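Autophagy protein 5 (Saccharomyces cerevisiae, PDB 2DYO) takes part in autophagic vesicle formation and cytoplasm-to-vacuole transport, and is needed for mitophagy and for selective degradation of the nucleus. Local coordinates at residues Gln142-Trp147 with Glu172-Trp177; Phe148-Gln153 with Ser275-Leu280. All blocks are in the same frame, centred on the assembly; numbering follows the deposited sequence.

Contact 1: Gln142-Trp147 with Glu172-Trp177; sequences QAEKFW and EARKFW
The indole of W177 reaches from helix 170-182 to the first turns of helix 142-159 and packs on A143, E144 and W147, joining two helices of the alpha-helical region of Atg5 through an aromatic cluster of W147, F176 and W177. The short helix segments cross at 110°, their axes 10.9 Å apart at closest approach, so long side chains have to bridge the gap. With CG anti to the backbone N, the W177 indole is sent out towards helix 142-159; its CB touches CZ3 of W147 and OE2 of E144. The pyrrole half lies under E144: CB of E144 sits 3.6 Å from the centroid of the five-membered ring, almost exactly on its normal, a CH-pi contact. The carboxylate of E144 lies by the CD1-CG side of the indole and out towards CB, its CD 3.7 Å from CD1 of W177, with its plane only 23° from that of the ring. On the benzo half, CE3 and CZ3 meet the W147 indole, CE3 lying over a face of it towards the rim; the two ring systems are oblique, planes 54° apart. CH2, at the far end, reaches CB of A143 at 3.7 Å. W147 in turn sets its CH2 over a face of the F176 ring, again obliquely, while its NE1 turns to F276 O of the 275-280 turn. A water bridges the helices, donating to OE2 of E144 at 2.8 Å and to the carbonyl O of A173 at 3.0 Å.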
ATOM      1  N   GLN A 142       8.252  12.859   6.562  1.00 25.17           N
ATOM      2  CA  GLN A 142       6.900  12.459   6.955  1.00 23.50           C
ATOM      3  C   GLN A 142       6.594  10.974   6.742  1.00 22.98           C
ATOM      4  O   GLN A 142       6.109  10.295   7.655  1.00 23.09           O
ATOM      5  CB  GLN A 142       5.852  13.293   6.205  1.00 21.26           C
ATOM      6  CG  GLN A 142       4.423  12.814   6.446  1.00 21.05           C
ATOM      7  CD  GLN A 142       3.386  13.601   5.666  1.00 22.26           C
ATOM      8  OE1 GLN A 142       3.553  13.868   4.475  1.00 21.94           O
ATOM      9  NE2 GLN A 142       2.299  13.959   6.333  1.00 19.23           N
ATOM     10  N   ALA A 143       6.854  10.476   5.537  1.00 21.64           N
ATOM     11  CA  ALA A 143       6.580   9.073   5.225  1.00 21.74           C
ATOM     12  C   ALA A 143       7.484   8.136   6.025  1.00 21.84           C
ATOM     13  O   ALA A 143       7.010   7.186   6.652  1.00 20.46           O
ATOM     14  CB  ALA A 143       6.761   8.826   3.732  1.00 21.02           C
ATOM     15  N   GLU A 144       8.785   8.402   6.004  1.00 21.42           N
ATOM     16  CA  GLU A 144       9.727   7.570   6.745  1.00 22.94           C
ATOM     17  C   GLU A 144       9.367   7.477   8.224  1.00 23.82           C
ATOM     18  O   GLU A 144       9.385   6.386   8.804  1.00 24.19           O
ATOM     19  CB  GLU A 144      11.154   8.107   6.588  1.00 26.13           C
ATOM     20  CG  GLU A 144      12.166   7.429   7.499  1.00 28.32           C
ATOM     21  CD  GLU A 144      13.596   7.851   7.204  1.00 31.65           C
ATOM     22  OE1 GLU A 144      13.801   9.015   6.789  1.00 28.11           O
ATOM     23  OE2 GLU A 144      14.511   7.019   7.404  1.00 31.62           O
ATOM     24  N   LYS A 145       9.040   8.610   8.840  1.00 22.07           N
ATOM     25  CA  LYS A 145       8.682   8.616  10.256  1.00 23.57           C
ATOM     26  C   LYS A 145       7.458   7.746  10.520  1.00 23.39           C
ATOM     27  O   LYS A 145       7.447   6.941  11.452  1.00 23.02           O
ATOM     28  CB  LYS A 145       8.404  10.042  10.749  1.00 23.82           C
ATOM     29  CG  LYS A 145       9.654  10.894  10.955  1.00 28.26           C
ATOM     30  CD  LYS A 145      10.512  10.355  12.092  1.00 29.97           C
ATOM     31  CE  LYS A 145      11.733  11.235  12.335  1.00 32.22           C
ATOM     32  NZ  LYS A 145      12.588  10.674  13.420  1.00 31.13           N
ATOM     33  N   PHE A 146       6.426   7.912   9.701  1.00 22.57           N
ATOM     34  CA  PHE A 146       5.200   7.139   9.855  1.00 21.69           C
ATOM     35  C   PHE A 146       5.459   5.652   9.618  1.00 19.89           C
ATOM     36  O   PHE A 146       4.996   4.797  10.370  1.00 20.94           O
ATOM     37  CB  PHE A 146       4.140   7.612   8.858  1.00 20.89           C
ATOM     38  CG  PHE A 146       2.834   6.880   8.979  1.00 19.90           C
ATOM     39  CD1 PHE A 146       1.873   7.291   9.897  1.00 21.77           C
ATOM     40  CD2 PHE A 146       2.588   5.737   8.221  1.00 20.59           C
ATOM     41  CE1 PHE A 146       0.690   6.578  10.062  1.00 21.63           C
ATOM     42  CE2 PHE A 146       1.405   5.018   8.380  1.00 19.26           C
ATOM     43  CZ  PHE A 146       0.461   5.436   9.299  1.00 20.89           C
ATOM     44  N   TRP A 147       6.187   5.362   8.548  1.00 21.12           N
ATOM     45  CA  TRP A 147       6.502   3.991   8.164  1.00 19.51           C
ATOM     46  C   TRP A 147       7.333   3.262   9.221  1.00 22.39           C
ATOM     47  O   TRP A 147       7.066   2.102   9.547  1.00 20.53           O
ATOM     48  CB  TRP A 147       7.255   4.004   6.840  1.00 19.08           C
ATOM     49  CG  TRP A 147       7.700   2.659   6.375  1.00 21.29           C
ATOM     50  CD1 TRP A 147       6.937   1.702   5.767  1.00 23.12           C
ATOM     51  CD2 TRP A 147       9.031   2.139   6.431  1.00 22.02           C
ATOM     52  NE1 TRP A 147       7.718   0.617   5.433  1.00 25.07           N
ATOM     53  CE2 TRP A 147       9.006   0.860   5.836  1.00 22.66           C
ATOM     54  CE3 TRP A 147      10.245   2.630   6.935  1.00 23.72           C
ATOM     55  CZ2 TRP A 147      10.152   0.070   5.715  1.00 25.81           C
ATOM     56  CZ3 TRP A 147      11.384   1.846   6.816  1.00 24.82           C
ATOM     57  CH2 TRP A 147      11.329   0.577   6.213  1.00 25.81           C
ATOM     58  N   GLU A 172      21.170   1.653   9.752  1.00 30.16           N
ATOM     59  CA  GLU A 172      20.520   0.429   9.307  1.00 31.58           C
ATOM     60  C   GLU A 172      19.045   0.745   9.046  1.00 31.09           C
ATOM     61  O   GLU A 172      18.465   0.304   8.050  1.00 31.55           O
ATOM     62  CB  GLU A 172      20.664  -0.655  10.380  1.00 35.12           C
ATOM     63  CG  GLU A 172      20.817  -2.055   9.815  1.00 40.72           C
ATOM     64  CD  GLU A 172      21.442  -3.025  10.805  1.00 43.79           C
ATOM     65  OE1 GLU A 172      21.722  -4.176  10.405  1.00 45.85           O
ATOM     66  OE2 GLU A 172      21.655  -2.639  11.978  1.00 42.75           O
ATOM     67  N   ALA A 173      18.459   1.531   9.945  1.00 29.13           N
ATOM     68  CA  ALA A 173      17.062   1.937   9.835  1.00 30.21           C
ATOM     69  C   ALA A 173      16.853   2.831   8.616  1.00 29.18           C
ATOM     70  O   ALA A 173      15.837   2.731   7.932  1.00 27.72           O
ATOM     71  CB  ALA A 173      16.635   2.668  11.097  1.00 27.92           C
ATOM     72  N   ARG A 174      17.813   3.711   8.353  1.00 28.57           N
ATOM     73  CA  ARG A 174      17.718   4.613   7.213  1.00 29.20           C
ATOM     74  C   ARG A 174      17.814   3.804   5.938  1.00 28.43           C
ATOM     75  O   ARG A 174      17.128   4.083   4.957  1.00 27.69           O
ATOM     76  CB  ARG A 174      18.855   5.634   7.257  1.00 33.57           C
ATOM     77  CG  ARG A 174      19.097   6.161   8.636  1.00 39.16           C
ATOM     78  CD  ARG A 174      18.667   7.592   8.784  1.00 45.59           C
ATOM     79  NE  ARG A 174      19.735   8.507   8.403  1.00 49.58           N
ATOM     80  CZ  ARG A 174      19.922   9.694   8.968  1.00 53.28           C
ATOM     81  NH1 ARG A 174      19.108  10.098   9.932  1.00 54.42           N
ATOM     82  NH2 ARG A 174      20.928  10.468   8.584  1.00 55.51           N
ATOM     83  N   LYS A 175      18.679   2.797   5.967  1.00 26.31           N
ATOM     84  CA  LYS A 175      18.900   1.914   4.826  1.00 27.87           C
ATOM     85  C   LYS A 175      17.622   1.117   4.543  1.00 25.87           C
ATOM     86  O   LYS A 175      17.303   0.811   3.395  1.00 26.58           O
ATOM     87  CB  LYS A 175      20.056   0.959   5.146  1.00 29.52           C
ATOM     88  CG  LYS A 175      20.485   0.027   4.023  1.00 34.95           C
ATOM     89  CD  LYS A 175      21.547  -0.941   4.542  1.00 37.82           C
ATOM     90  CE  LYS A 175      22.088  -1.848   3.455  1.00 41.20           C
ATOM     91  NZ  LYS A 175      23.101  -2.802   3.995  1.00 43.32           N
ATOM     92  N   PHE A 176      16.903   0.781   5.608  1.00 24.91           N
ATOM     93  CA  PHE A 176      15.658   0.028   5.497  1.00 23.92           C
ATOM     94  C   PHE A 176      14.666   0.876   4.689  1.00 23.71           C
ATOM     95  O   PHE A 176      14.154   0.429   3.663  1.00 24.40           O
ATOM     96  CB  PHE A 176      15.126  -0.279   6.904  1.00 22.80           C
ATOM     97  CG  PHE A 176      13.996  -1.282   6.936  1.00 23.92           C
ATOM     98  CD1 PHE A 176      13.825  -2.207   5.910  1.00 24.27           C
ATOM     99  CD2 PHE A 176      13.109  -1.306   8.009  1.00 23.27           C
ATOM    100  CE1 PHE A 176      12.782  -3.141   5.953  1.00 25.81           C
ATOM    101  CE2 PHE A 176      12.065  -2.231   8.064  1.00 24.15           C
ATOM    102  CZ  PHE A 176      11.901  -3.150   7.034  1.00 23.38           C
ATOM    103  N   TRP A 177      14.418   2.105   5.135  1.00 23.83           N
ATOM    104  CA  TRP A 177      13.504   2.999   4.423  1.00 23.70           C
ATOM    105  C   TRP A 177      14.025   3.265   3.018  1.00 25.24           C
ATOM    106  O   TRP A 177      13.261   3.310   2.054  1.00 23.87           O
ATOM    107  CB  TRP A 177      13.365   4.337   5.152  1.00 25.06           C
ATOM    108  CG  TRP A 177      12.614   5.370   4.342  1.00 25.02           C
ATOM    109  CD1 TRP A 177      13.114   6.524   3.807  1.00 23.50           C
ATOM    110  CD2 TRP A 177      11.238   5.312   3.951  1.00 23.33           C
ATOM    111  NE1 TRP A 177      12.133   7.189   3.109  1.00 22.63           N
ATOM    112  CE2 TRP A 177      10.970   6.467   3.183  1.00 24.10           C
ATOM    113  CE3 TRP A 177      10.204   4.395   4.180  1.00 23.53           C
ATOM    114  CZ2 TRP A 177       9.708   6.728   2.640  1.00 23.87           C
ATOM    115  CZ3 TRP A 177       8.946   4.657   3.638  1.00 21.96           C
ATOM    116  CH2 TRP A 177       8.712   5.812   2.881  1.00 21.42           C
TER
HETATM  117  O   HOH W   1      13.858   4.762   8.852  1.00 30.70           O

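Contact 2: Phe148-Gln153 with Ser275-Leu280; sequences FHQWKQ and SFDGFL
Helix residues Q150 and W151 face a type I beta turn running from S275 to G278, with the CA atoms of W151 and G278 5.7 Å apart. The W151 indole lies against the turn: G278 CA is 3.6 Å from the centroid of its six-membered ring, a CH-pi contact over the face, and D277 C covers the same indole nearer the pyrrole nitrogen. At the ring edge, NE1 donates to F276 O at 2.9 Å, the acceptor close to the indole plane. An alanine in place of W151 would probably leave the turn without its indole cover and F276 O with W147 NE1 as its remaining indole donor. The bend of Q150 at chi2 turns CD back. Its NE2 makes a weak bond of 3.3 Å to OD1 of D277, an oxygen also hydrogen-bonded to Y281 OH. The other carboxylate oxygen, OD2, takes the backbone N of F279 at 3.0 Å, forming an Asx turn. The Q150 amide lies beside F279, NE2 3.8 Å from CD1 and oblique to the ring, although the planes are only 23° apart. The loop holding the turn joins helix 266-273 to strand 280-286 of the UblB domain, tying that ubiquitin-like domain to helix 142-159; helices 163-166 and 185-195 also pack on W151, and V154 and I157 of helix 142-159 on F279.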
ATOM      1  N   PHE A 148       8.345   3.936   9.759  1.00 22.19           N
ATOM      2  CA  PHE A 148       9.175   3.296  10.774  1.00 25.44           C
ATOM      3  C   PHE A 148       8.347   3.041  12.033  1.00 26.45           C
ATOM      4  O   PHE A 148       8.553   2.042  12.730  1.00 24.93           O
ATOM      5  CB  PHE A 148      10.404   4.156  11.091  1.00 27.25           C
ATOM      6  CG  PHE A 148      11.368   3.496  12.031  1.00 30.07           C
ATOM      7  CD1 PHE A 148      11.232   3.646  13.405  1.00 31.97           C
ATOM      8  CD2 PHE A 148      12.372   2.672  11.541  1.00 30.86           C
ATOM      9  CE1 PHE A 148      12.088   2.984  14.283  1.00 34.24           C
ATOM     10  CE2 PHE A 148      13.235   2.005  12.409  1.00 34.18           C
ATOM     11  CZ  PHE A 148      13.089   2.158  13.779  1.00 32.31           C
ATOM     12  N   HIS A 149       7.394   3.929  12.310  1.00 25.81           N
ATOM     13  CA  HIS A 149       6.524   3.771  13.471  1.00 27.30           C
ATOM     14  C   HIS A 149       5.602   2.565  13.249  1.00 28.01           C
ATOM     15  O   HIS A 149       5.168   1.910  14.203  1.00 28.87           O
ATOM     16  CB  HIS A 149       5.696   5.040  13.698  1.00 30.05           C
ATOM     17  CG  HIS A 149       4.941   5.038  14.990  1.00 31.89           C
ATOM     18  ND1 HIS A 149       5.568   5.111  16.215  1.00 34.04           N
ATOM     19  CD2 HIS A 149       3.617   4.928  15.251  1.00 34.07           C
ATOM     20  CE1 HIS A 149       4.663   5.045  17.176  1.00 35.37           C
ATOM     21  NE2 HIS A 149       3.471   4.933  16.617  1.00 36.98           N
ATOM     22  N   GLN A 150       5.304   2.279  11.984  1.00 26.42           N
ATOM     23  CA  GLN A 150       4.475   1.127  11.636  1.00 26.18           C
ATOM     24  C   GLN A 150       5.268  -0.129  12.005  1.00 24.31           C
ATOM     25  O   GLN A 150       4.747  -1.047  12.637  1.00 23.32           O
ATOM     26  CB  GLN A 150       4.178   1.092  10.130  1.00 28.03           C
ATOM     27  CG  GLN A 150       3.099   2.049   9.629  1.00 30.01           C
ATOM     28  CD  GLN A 150       1.734   1.762  10.226  1.00 30.61           C
ATOM     29  OE1 GLN A 150       1.445   2.148  11.361  1.00 30.23           O
ATOM     30  NE2 GLN A 150       0.890   1.070   9.468  1.00 29.57           N
ATOM     31  N   TRP A 151       6.537  -0.159  11.610  1.00 21.86           N
ATOM     32  CA  TRP A 151       7.372  -1.316  11.897  1.00 23.17           C
ATOM     33  C   TRP A 151       7.663  -1.507  13.372  1.00 23.92           C
ATOM     34  O   TRP A 151       7.871  -2.624  13.827  1.00 22.19           O
ATOM     35  CB  TRP A 151       8.677  -1.263  11.101  1.00 19.67           C
ATOM     36  CG  TRP A 151       8.541  -1.872   9.740  1.00 19.96           C
ATOM     37  CD1 TRP A 151       8.343  -1.215   8.558  1.00 19.95           C
ATOM     38  CD2 TRP A 151       8.532  -3.270   9.431  1.00 21.80           C
ATOM     39  NE1 TRP A 151       8.209  -2.120   7.530  1.00 20.95           N
ATOM     40  CE2 TRP A 151       8.319  -3.389   8.040  1.00 21.48           C
ATOM     41  CE3 TRP A 151       8.682  -4.439  10.197  1.00 21.98           C
ATOM     42  CZ2 TRP A 151       8.252  -4.632   7.394  1.00 20.41           C
ATOM     43  CZ3 TRP A 151       8.616  -5.675   9.554  1.00 21.36           C
ATOM     44  CH2 TRP A 151       8.403  -5.758   8.167  1.00 20.92           C
ATOM     45  N   LYS A 152       7.683  -0.408  14.125  1.00 24.27           N
ATOM     46  CA  LYS A 152       7.925  -0.509  15.559  1.00 24.82           C
ATOM     47  C   LYS A 152       6.744  -1.241  16.208  1.00 25.19           C
ATOM     48  O   LYS A 152       6.921  -2.090  17.082  1.00 24.13           O
ATOM     49  CB  LYS A 152       8.100   0.883  16.164  1.00 28.22           C
ATOM     50  CG  LYS A 152       8.602   0.877  17.592  1.00 34.33           C
ATOM     51  CD  LYS A 152       8.753   2.308  18.140  1.00 38.64           C
ATOM     52  CE  LYS A 152       9.160   2.292  19.613  1.00 40.67           C
ATOM     53  NZ  LYS A 152       9.259   3.676  20.158  1.00 44.05           N
ATOM     54  N   GLN A 153       5.530  -0.915  15.773  1.00 24.33           N
ATOM     55  CA  GLN A 153       4.341  -1.575  16.308  1.00 26.18           C
ATOM     56  C   GLN A 153       4.375  -3.053  15.900  1.00 25.91           C
ATOM     57  O   GLN A 153       4.085  -3.946  16.695  1.00 26.33           O
ATOM     58  CB  GLN A 153       3.064  -0.949  15.740  1.00 28.42           C
ATOM     59  CG  GLN A 153       2.836   0.503  16.088  1.00 33.73           C
ATOM     60  CD  GLN A 153       1.670   1.097  15.311  1.00 37.60           C
ATOM     61  OE1 GLN A 153       0.515   0.685  15.477  1.00 40.13           O
ATOM     62  NE2 GLN A 153       1.968   2.068  14.446  1.00 37.15           N
ATOM     63  N   SER A 275       2.382  -6.609   3.786  1.00 17.67           N
ATOM     64  CA  SER A 275       2.813  -5.466   2.994  1.00 18.60           C
ATOM     65  C   SER A 275       4.152  -4.909   3.489  1.00 17.87           C
ATOM     66  O   SER A 275       4.676  -5.357   4.513  1.00 16.93           O
ATOM     67  CB  SER A 275       1.734  -4.385   3.018  1.00 19.45           C
ATOM     68  OG  SER A 275       0.516  -4.886   2.476  1.00 19.69           O
ATOM     69  N   PHE A 276       4.687  -3.922   2.772  1.00 17.28           N
ATOM     70  CA  PHE A 276       5.990  -3.342   3.099  1.00 18.48           C
ATOM     71  C   PHE A 276       6.078  -2.541   4.400  1.00 18.78           C
ATOM     72  O   PHE A 276       7.169  -2.127   4.791  1.00 18.06           O
ATOM     73  CB  PHE A 276       6.493  -2.487   1.922  1.00 17.74           C
ATOM     74  CG  PHE A 276       5.982  -1.074   1.929  1.00 17.57           C
ATOM     75  CD1 PHE A 276       6.814  -0.022   2.311  1.00 16.57           C
ATOM     76  CD2 PHE A 276       4.672  -0.791   1.552  1.00 15.01           C
ATOM     77  CE1 PHE A 276       6.345   1.299   2.321  1.00 16.57           C
ATOM     78  CE2 PHE A 276       4.188   0.526   1.557  1.00 18.07           C
ATOM     79  CZ  PHE A 276       5.029   1.574   1.943  1.00 16.87           C
ATOM     80  N   ASP A 277       4.947  -2.320   5.066  1.00 18.94           N
ATOM     81  CA  ASP A 277       4.966  -1.598   6.336  1.00 20.11           C
ATOM     82  C   ASP A 277       4.889  -2.593   7.492  1.00 19.84           C
ATOM     83  O   ASP A 277       4.757  -2.204   8.650  1.00 18.59           O
ATOM     84  CB  ASP A 277       3.808  -0.598   6.429  1.00 18.48           C
ATOM     85  CG  ASP A 277       2.445  -1.263   6.405  1.00 21.51           C
ATOM     86  OD1 ASP A 277       1.451  -0.540   6.624  1.00 21.33           O
ATOM     87  OD2 ASP A 277       2.357  -2.490   6.165  1.00 19.13           O
ATOM     88  N   GLY A 278       4.976  -3.883   7.163  1.00 19.55           N
ATOM     89  CA  GLY A 278       4.941  -4.917   8.185  1.00 19.47           C
ATOM     90  C   GLY A 278       3.575  -5.482   8.532  1.00 20.05           C
ATOM     91  O   GLY A 278       3.479  -6.519   9.192  1.00 21.70           O
ATOM     92  N   PHE A 279       2.517  -4.811   8.096  1.00 18.99           N
ATOM     93  CA  PHE A 279       1.163  -5.278   8.372  1.00 17.88           C
ATOM     94  C   PHE A 279       0.582  -6.097   7.228  1.00 17.92           C
ATOM     95  O   PHE A 279       0.849  -5.825   6.052  1.00 16.56           O
ATOM     96  CB  PHE A 279       0.212  -4.100   8.635  1.00 18.82           C
ATOM     97  CG  PHE A 279       0.249  -3.582  10.045  1.00 21.35           C
ATOM     98  CD1 PHE A 279       1.134  -2.574  10.411  1.00 24.37           C
ATOM     99  CD2 PHE A 279      -0.607  -4.103  11.009  1.00 22.24           C
ATOM    100  CE1 PHE A 279       1.163  -2.090  11.723  1.00 23.97           C
ATOM    101  CE2 PHE A 279      -0.586  -3.626  12.320  1.00 23.89           C
ATOM    102  CZ  PHE A 279       0.302  -2.619  12.676  1.00 26.38           C
ATOM    103  N   LEU A 280      -0.199  -7.112   7.585  1.00 17.75           N
ATOM    104  CA  LEU A 280      -0.894  -7.927   6.593  1.00 16.50           C
ATOM    105  C   LEU A 280      -2.243  -7.242   6.443  1.00 16.91           C
ATOM    106  O   LEU A 280      -2.923  -6.990   7.437  1.00 15.36           O
ATOM    107  CB  LEU A 280      -1.122  -9.353   7.094  1.00 17.20           C
ATOM    108  CG  LEU A 280      -2.098 -10.153   6.217  1.00 18.11           C
ATOM    109  CD1 LEU A 280      -1.489 -10.385   4.827  1.00 20.28           C
ATOM    110  CD2 LEU A 280      -2.414 -11.476   6.884  1.00 21.24           C
TER

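Contacts 1 and 2 follow one another along helix 142-159, their centres about 10 Å apart, and they touch through aromatic groups. F276 O is the common polar point: W147 NE1 of contact 1 lies 2.9 Å from it, a probable hydrogen bond, so two indoles converge on one carbonyl of the turn. The aromatic groups also run on from one contact to the other, W151 meeting both W147 and F176 edge-to-face, with CZ of F176 3.7 Å from CE2 of W151. Thus residues 172-177 and the UblB turn 275-280 are linked through the same helix. That helix also carries K152, the lysine to which Atg12 is conjugated, although no Atg12 is present in this model.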